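Local coordinates for protein formiminotetrahydrofolate cyclodeaminase (Thermotoga maritima, PDB 1O5H) that probably catalyses the cyclisation of 5-formiminotetrahydrofolate to 5,10-methenyltetrahydrofolate with release of ammonia, at residues Met53-Thr58 and Pro69-Ile74; Lys129-Glu134 and Asp155-Val160; Phe86-Lys91 and Met122-Val127. One frame throughout, in Å; residues are numbered along the deposited sequence.

Contact 1 of 3, residues Met53-Thr58 and Pro69-Ile74; sequences MVANFT and PEMERI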
# COMPACT_ATOMS: atom_id res chain seq x y z
N MSE A 53 12.63 -0.62 -9.68
CA MSE A 53 13.02 -1.97 -10.08
C MSE A 53 12.77 -2.19 -11.55
O MSE A 53 13.66 -2.60 -12.27
CB MSE A 53 12.29 -3.01 -9.27
CG MSE A 53 12.33 -4.41 -9.87
SE MSE A 53 11.42 -5.57 -8.60
CE MSE A 53 11.43 -7.41 -9.69
N VAL A 54 11.56 -1.89 -12.00
CA VAL A 54 11.23 -2.03 -13.40
C VAL A 54 12.16 -1.19 -14.28
O VAL A 54 12.62 -1.66 -15.34
CB VAL A 54 9.75 -1.69 -13.68
CG1 VAL A 54 9.47 -1.75 -15.16
CG2 VAL A 54 8.81 -2.65 -12.91
N ALA A 55 12.48 0.02 -13.84
CA ALA A 55 13.38 0.86 -14.65
C ALA A 55 14.78 0.27 -14.73
O ALA A 55 15.40 0.27 -15.79
CB ALA A 55 13.43 2.25 -14.11
N ASN A 56 15.28 -0.24 -13.61
CA ASN A 56 16.57 -0.92 -13.60
C ASN A 56 16.59 -2.10 -14.52
O ASN A 56 17.55 -2.27 -15.27
CB ASN A 56 16.92 -1.40 -12.21
CG ASN A 56 17.69 -0.38 -11.43
OD1 ASN A 56 18.52 0.37 -11.98
ND2 ASN A 56 17.44 -0.33 -10.12
N PHE A 57 15.56 -2.93 -14.46
CA PHE A 57 15.51 -4.08 -15.31
C PHE A 57 15.24 -3.73 -16.77
O PHE A 57 15.10 -4.62 -17.60
CB PHE A 57 14.48 -5.06 -14.79
CG PHE A 57 14.99 -6.01 -13.76
CD1 PHE A 57 15.81 -7.06 -14.13
CD2 PHE A 57 14.61 -5.88 -12.43
CE1 PHE A 57 16.27 -7.96 -13.18
CE2 PHE A 57 15.06 -6.79 -11.47
CZ PHE A 57 15.89 -7.83 -11.85
N THR A 58 15.16 -2.44 -17.10
CA THR A 58 14.92 -2.02 -18.48
C THR A 58 16.17 -1.42 -19.09
O THR A 58 16.39 -1.51 -20.31
CB THR A 58 13.76 -1.03 -18.55
OG1 THR A 58 12.58 -1.63 -17.99
CG2 THR A 58 13.37 -0.76 -19.99
N PRO A 69 18.37 6.38 -21.66
CA PRO A 69 18.38 7.71 -21.07
C PRO A 69 17.16 7.88 -20.17
O PRO A 69 17.30 8.25 -19.00
CB PRO A 69 18.31 8.65 -22.28
CG PRO A 69 18.35 7.78 -23.50
CD PRO A 69 18.78 6.42 -23.08
N GLU A 70 15.98 7.57 -20.71
CA GLU A 70 14.73 7.69 -19.95
C GLU A 70 14.68 6.81 -18.69
O GLU A 70 14.11 7.22 -17.68
CB GLU A 70 13.51 7.42 -20.86
CG GLU A 70 12.16 7.83 -20.28
CD GLU A 70 12.08 9.32 -19.94
OE1 GLU A 70 12.98 10.09 -20.37
OE2 GLU A 70 11.10 9.71 -19.26
N MSE A 71 15.29 5.63 -18.75
CA MSE A 71 15.28 4.69 -17.62
C MSE A 71 16.20 5.14 -16.50
O MSE A 71 15.82 5.12 -15.33
CB MSE A 71 15.61 3.26 -18.06
CG MSE A 71 14.59 2.66 -19.02
SE MSE A 71 12.81 2.46 -18.26
CE MSE A 71 11.66 3.19 -19.70
N GLU A 72 17.41 5.55 -16.83
CA GLU A 72 18.30 6.06 -15.80
C GLU A 72 17.73 7.30 -15.12
O GLU A 72 17.94 7.52 -13.93
CB GLU A 72 19.68 6.36 -16.36
CG GLU A 72 20.55 5.12 -16.40
CD GLU A 72 21.52 5.10 -17.58
OE1 GLU A 72 21.30 5.85 -18.56
OE2 GLU A 72 22.50 4.32 -17.54
N ARG A 73 16.98 8.08 -15.90
CA ARG A 73 16.31 9.26 -15.41
C ARG A 73 15.27 8.90 -14.34
O ARG A 73 15.13 9.61 -13.34
CB ARG A 73 15.65 10.00 -16.58
CG ARG A 73 15.27 11.45 -16.30
CD ARG A 73 14.19 12.03 -17.23
NE ARG A 73 12.96 11.23 -17.19
CZ ARG A 73 12.02 11.32 -16.23
NH1 ARG A 73 12.16 12.20 -15.24
NH2 ARG A 73 10.95 10.53 -16.28
N ILE A 74 14.56 7.79 -14.56
CA ILE A 74 13.52 7.35 -13.65
C ILE A 74 14.15 6.80 -12.38
O ILE A 74 13.76 7.17 -11.27
CB ILE A 74 12.62 6.29 -14.31
CG1 ILE A 74 11.82 6.92 -15.44
CG2 ILE A 74 11.66 5.69 -13.29
CD1 ILE A 74 11.13 5.93 -16.32

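Contact 2 of 3, residues Lys129-Glu134 and Asp155-Val160; sequences KDLAHE and DLCHAV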
# COMPACT_ATOMS: atom_id res chain seq x y z
N LYS A 129 1.53 11.87 -7.73
CA LYS A 129 1.37 12.31 -9.11
C LYS A 129 2.64 12.04 -9.95
O LYS A 129 2.56 11.57 -11.09
CB LYS A 129 0.99 13.80 -9.15
CG LYS A 129 0.82 14.43 -10.54
CD LYS A 129 2.13 14.89 -11.15
CE LYS A 129 2.84 16.00 -10.36
NZ LYS A 129 1.98 17.18 -10.08
N ASP A 130 3.81 12.31 -9.40
CA ASP A 130 5.04 12.02 -10.12
C ASP A 130 5.17 10.54 -10.37
O ASP A 130 5.50 10.14 -11.46
CB ASP A 130 6.26 12.51 -9.37
CG ASP A 130 6.33 14.02 -9.32
OD1 ASP A 130 5.77 14.66 -10.25
OD2 ASP A 130 6.92 14.64 -8.41
N LEU A 131 4.90 9.73 -9.35
CA LEU A 131 5.05 8.29 -9.48
C LEU A 131 4.13 7.81 -10.57
O LEU A 131 4.54 7.03 -11.41
CB LEU A 131 4.74 7.59 -8.16
CG LEU A 131 4.69 6.06 -8.21
CD1 LEU A 131 6.01 5.50 -8.68
CD2 LEU A 131 4.31 5.46 -6.85
N ALA A 132 2.90 8.30 -10.57
CA ALA A 132 1.93 7.84 -11.56
C ALA A 132 2.45 8.10 -12.96
O ALA A 132 2.45 7.21 -13.76
CB ALA A 132 0.61 8.52 -11.36
N HIS A 133 2.92 9.30 -13.23
CA HIS A 133 3.43 9.64 -14.56
C HIS A 133 4.57 8.73 -14.98
O HIS A 133 4.69 8.38 -16.16
CB HIS A 133 3.86 11.12 -14.69
CG HIS A 133 2.72 12.05 -14.98
ND1 HIS A 133 2.06 12.08 -16.19
CD2 HIS A 133 2.11 12.99 -14.21
CE1 HIS A 133 1.10 13.00 -16.16
NE2 HIS A 133 1.11 13.56 -14.97
N GLU A 134 5.41 8.31 -14.04
CA GLU A 134 6.50 7.42 -14.38
C GLU A 134 5.99 6.02 -14.66
O GLU A 134 6.51 5.32 -15.55
CB GLU A 134 7.56 7.38 -13.29
CG GLU A 134 8.16 8.74 -12.90
CD GLU A 134 8.99 9.40 -13.99
OE1 GLU A 134 8.70 9.23 -15.19
OE2 GLU A 134 9.93 10.12 -13.64
N ASP A 155 -1.30 0.10 -8.53
CA ASP A 155 -2.32 -0.11 -7.53
C ASP A 155 -1.93 0.55 -6.19
O ASP A 155 -2.74 1.27 -5.59
CB ASP A 155 -2.67 -1.58 -7.44
CG ASP A 155 -3.54 -2.04 -8.62
OD1 ASP A 155 -4.51 -1.34 -8.94
OD2 ASP A 155 -3.35 -3.09 -9.28
N LEU A 156 -0.69 0.37 -5.75
CA LEU A 156 -0.27 0.98 -4.49
C LEU A 156 -0.30 2.49 -4.60
O LEU A 156 -0.86 3.16 -3.73
CB LEU A 156 1.11 0.51 -4.09
CG LEU A 156 1.24 -1.00 -3.94
CD1 LEU A 156 2.68 -1.32 -3.63
CD2 LEU A 156 0.32 -1.51 -2.86
N CYS A 157 0.26 3.02 -5.68
CA CYS A 157 0.21 4.43 -5.96
C CYS A 157 -1.20 5.00 -5.73
O CYS A 157 -1.42 5.88 -4.88
CB CYS A 157 0.65 4.68 -7.39
SG CYS A 157 0.67 6.42 -7.83
N HIS A 158 -2.16 4.46 -6.45
CA HIS A 158 -3.53 4.87 -6.31
C HIS A 158 -4.03 4.84 -4.86
O HIS A 158 -4.67 5.80 -4.39
CB HIS A 158 -4.38 3.99 -7.19
CG HIS A 158 -5.83 4.35 -7.18
ND1 HIS A 158 -6.78 3.60 -6.53
CD2 HIS A 158 -6.49 5.39 -7.75
CE1 HIS A 158 -7.97 4.15 -6.70
NE2 HIS A 158 -7.82 5.24 -7.44
N ALA A 159 -3.75 3.76 -4.14
CA ALA A 159 -4.21 3.68 -2.75
C ALA A 159 -3.59 4.81 -1.91
O ALA A 159 -4.26 5.41 -1.08
CB ALA A 159 -3.88 2.32 -2.13
N VAL A 160 -2.29 5.06 -2.11
CA VAL A 160 -1.62 6.05 -1.33
C VAL A 160 -2.35 7.35 -1.60
O VAL A 160 -2.73 8.08 -0.68
CB VAL A 160 -0.15 6.17 -1.70
CG1 VAL A 160 0.49 7.31 -0.90
CG2 VAL A 160 0.57 4.88 -1.39

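Contact 3 of 3, residues Phe86-Lys91 and Met122-Val127; sequences FDLAKK and MDVIRV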
# COMPACT_ATOMS: atom_id res chain seq x y z
N PHE A 86 10.03 9.51 2.68
CA PHE A 86 10.50 9.26 4.03
C PHE A 86 10.55 10.53 4.86
O PHE A 86 10.28 10.50 6.06
CB PHE A 86 11.84 8.56 4.02
CG PHE A 86 11.76 7.11 3.65
CD1 PHE A 86 10.82 6.28 4.27
CD2 PHE A 86 12.62 6.58 2.69
CE1 PHE A 86 10.73 4.93 3.94
CE2 PHE A 86 12.55 5.24 2.36
CZ PHE A 86 11.60 4.40 2.98
N ASP A 87 10.85 11.65 4.23
CA ASP A 87 10.87 12.86 4.99
C ASP A 87 9.44 13.22 5.35
O ASP A 87 9.16 13.66 6.48
CB ASP A 87 11.56 13.99 4.24
CG ASP A 87 11.80 15.18 5.13
OD1 ASP A 87 12.59 15.05 6.09
OD2 ASP A 87 11.22 16.28 4.99
N LEU A 88 8.52 13.01 4.40
CA LEU A 88 7.12 13.41 4.63
C LEU A 88 6.43 12.58 5.70
O LEU A 88 5.49 13.03 6.32
CB LEU A 88 6.31 13.41 3.34
CG LEU A 88 6.71 14.54 2.40
CD1 LEU A 88 6.28 14.27 0.99
CD2 LEU A 88 6.13 15.83 2.88
N ALA A 89 6.90 11.37 5.92
CA ALA A 89 6.38 10.56 6.99
C ALA A 89 6.77 11.23 8.30
O ALA A 89 5.92 11.43 9.14
CB ALA A 89 6.91 9.16 6.91
N LYS A 90 8.04 11.61 8.44
CA LYS A 90 8.55 12.32 9.63
C LYS A 90 7.71 13.56 9.88
O LYS A 90 7.21 13.77 10.99
CB LYS A 90 10.03 12.70 9.41
CG LYS A 90 10.87 13.21 10.58
CD LYS A 90 12.27 13.52 9.99
CE LYS A 90 13.23 14.43 10.81
NZ LYS A 90 13.43 14.16 12.26
N LYS A 91 7.54 14.37 8.83
CA LYS A 91 6.76 15.60 8.94
C LYS A 91 5.37 15.30 9.45
O LYS A 91 4.90 15.99 10.34
CB LYS A 91 6.66 16.32 7.61
CG LYS A 91 7.87 17.13 7.24
CD LYS A 91 7.43 18.41 6.55
CE LYS A 91 8.59 19.39 6.38
NZ LYS A 91 9.21 19.21 5.04
N MSE A 122 -0.80 16.55 1.26
CA MSE A 122 -0.81 17.22 -0.03
C MSE A 122 0.50 16.95 -0.75
O MSE A 122 0.50 16.53 -1.91
CB MSE A 122 -1.04 18.72 0.16
CG MSE A 122 -1.47 19.46 -1.10
SE MSE A 122 -2.83 18.61 -2.26
CE MSE A 122 -4.22 18.60 -1.10
N ASP A 123 1.62 17.15 -0.05
CA ASP A 123 2.93 16.92 -0.64
C ASP A 123 3.11 15.47 -1.03
O ASP A 123 3.57 15.19 -2.13
CB ASP A 123 4.04 17.44 0.26
CG ASP A 123 4.11 18.97 0.25
OD1 ASP A 123 3.49 19.55 -0.68
OD2 ASP A 123 4.72 19.67 1.09
N VAL A 124 2.69 14.55 -0.16
CA VAL A 124 2.75 13.13 -0.49
C VAL A 124 2.04 12.88 -1.80
O VAL A 124 2.56 12.19 -2.67
CB VAL A 124 2.12 12.24 0.58
CG1 VAL A 124 2.13 10.81 0.12
CG2 VAL A 124 2.89 12.35 1.88
N ILE A 125 0.85 13.46 -1.94
CA ILE A 125 0.09 13.29 -3.18
C ILE A 125 0.84 13.80 -4.40
O ILE A 125 0.78 13.22 -5.48
CB ILE A 125 -1.25 14.01 -3.08
CG1 ILE A 125 -2.18 13.26 -2.14
CG2 ILE A 125 -1.88 14.11 -4.44
CD1 ILE A 125 -3.46 13.99 -1.83
N ARG A 126 1.57 14.90 -4.24
CA ARG A 126 2.29 15.39 -5.39
C ARG A 126 3.31 14.38 -5.81
O ARG A 126 3.44 14.11 -6.99
CB ARG A 126 2.99 16.69 -5.09
CG ARG A 126 2.12 17.87 -4.87
CD ARG A 126 2.98 19.08 -4.80
NE ARG A 126 2.30 20.20 -4.19
CZ ARG A 126 2.68 21.45 -4.36
NH1 ARG A 126 2.01 22.45 -3.76
NH2 ARG A 126 3.72 21.71 -5.14
N VAL A 127 4.05 13.82 -4.86
CA VAL A 127 4.98 12.75 -5.21
C VAL A 127 4.23 11.61 -5.90
O VAL A 127 4.69 11.09 -6.92
CB VAL A 127 5.74 12.21 -3.99
CG1 VAL A 127 6.71 11.13 -4.42
CG2 VAL A 127 6.48 13.35 -3.25

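Contact 1 of 3, residues Met53-Thr58 and Pro69-Ile74
Thr58 lays its CB and methyl CG2 against the selenium of Met71 (a selenomethionine) where two consecutive helices of an all-helical fold face each other across a helix-loop-helix connection. Helix 36-56 ends two residues before Thr58, and Met71 lies in the first turn of helix 68-100. The two side chains meet at a slant: SE approaches Thr58 CB to 3.6 Å and CG2 to 3.7 Å, and CG of Met71 touches the same two carbons. The Met71 chain is bent at chi2 (-63°) and again at chi3, which folds SE back over the loop residue instead of letting it run straight out. In Thr58, OG1 stands beside the backbone N (chi1 -58°), which leaves CG2 anti to that N and facing Met71. The hydroxyl donates to Val54 O at 2.7 Å from OG1, tilted 31° from the carbonyl plane, and accepts from Asn143 N. One oxygen therefore ties the last turn of helix 36-56 to the chain beyond helix 107-141. With an alanine here, Met71 SE would probably lose the methyl it leans on, and Val54 O and Asn143 N would be left without the hydroxyl they share. Leu138 and Phe141 of helix 107-141 also touch Met71, and Asn56 ND2 bonds to Ala28 O of the second subunit. Ala55 is the small partner, pointing its CB at helix 68-100 and letting the backbones draw together, with 5.2 Å between Ala55 CA and Met71 CA. Its carbonyl O accepts Thr58 N and also rests 3.8 Å from Met71 CB. The Ala55 methyl touches SE of Met71 and, in a direction roughly perpendicular to that, reaches Ile74, where Ala55 CB and Ile74 CG2 stand 4.0 Å apart.

Contact 2 of 3, residues Lys129-Glu134 and Asp155-Val160
Cys157 SG, the one polar side-chain atom in the touching set, is met by both Leu131 and Ala132: Leu131 CD2 lies 3.9 Å from SG, and Ala132 offers its backbone N and its methyl. The contact joins two helices of the bundle, 107-141 and 147-172, deep in the chain. Cys157 SG is anti to its backbone N (chi1 -178°), a torsion that carries the sulfur away from its own helix and up to Ala132, 4.0 Å from Ala132 N and 4.1 Å from Ala132 CB. Neither approach is a hydrogen bond; the sulfur simply packs against the backbone and methyl of the facing turn. Leu131 comes in alongside the Cys157 side chain, its CD2 branch touching both of that residue's side-chain atoms, with CB at 3.8 Å from CD2. Its CG stands anti to the backbone N (chi1 172°), and the side chain also packs on Ala47, Cys48 and Ala51 of helix 36-56 and on Met78 of helix 68-100, so that it lies where four helices meet. Small residues keep the backbones near: Ala132 CA and Cys157 CA are 6.8 Å apart. Ala132 also touches Cys198 of helix 178-206, and Cys157 touches Met128. The polar side chains of segment 155-160 look elsewhere, Asp155 OD1 bonding to Tyr199 OH and the His158 ring stacking on Tyr199, while on the same segment Ala159 packs on Ala159 of the second subunit, placing this helix at the dimer interface. Across the contact itself no hydrogen bond or ion pair is made, so cohesion here rests on van der Waals packing of a thiol, an isobutyl group and a methyl, with fit of shape doing the work of specific bonds.

Contact 3 of 3, residues Phe86-Lys91 and Met122-Val127
Leu88 reaches from helix 68-100 to Asp123, Val124 and Val127 of helix 107-141, and every side-chain contact between the two segments passes through it. Its CB meets Val124 CG2 at 3.9 Å. Beyond CB, CG is turned beside the backbone N and anti to the carbonyl carbon (chi1 -71°), which sends the fork toward the facing helix. The CD1 branch lies over the backbone there, 3.8 Å from Val124 N and also near the carbonyl carbon of Asp123, and then meets Val127 CG2 at a looser 4.3 Å. The CD2 branch touches Asp123 CB at 3.7 Å, the two side chains crossing at about a right angle. Of the Asp123 side chain, CB alone makes this contact; its carboxylate is engaged elsewhere, in a long charge pairing with Arg126 in which no N-H points at the oxygen. Lys91 NZ, in turn, pairs with Asp87 OD2 on its own helix. The helix segments run nearly antiparallel, at 166°, with their axes 10.1 Å apart. Around this leucine-centred packing, Ser41 of helix 36-56 touches both Leu88 and Val124, and Glu164 of helix 147-172 packs on Val124, so the pair of helices is backed by two more members of an all-helical bundle without strands.

Contacts 1 and 3 sit at two places along helix 68-100, their centres 23 Å apart and their nearest atoms about 11 Å apart. Contact 2 lies between them in its links, its centre 16 Å from that of contact 1 and 13 Å from that of contact 3. It meets contact 1 through a salt bridge of 2.8 Å between Arg73 NH2 and Glu134 OE1, and contact 3 through Val160 CG1 on Val124 CG1 at 4.0 Å. Helix 107-141 serves both contacts 2 and 3. All three lie within the cyclodeaminase family region and reach the second subunit; no ligand marks an active site among them.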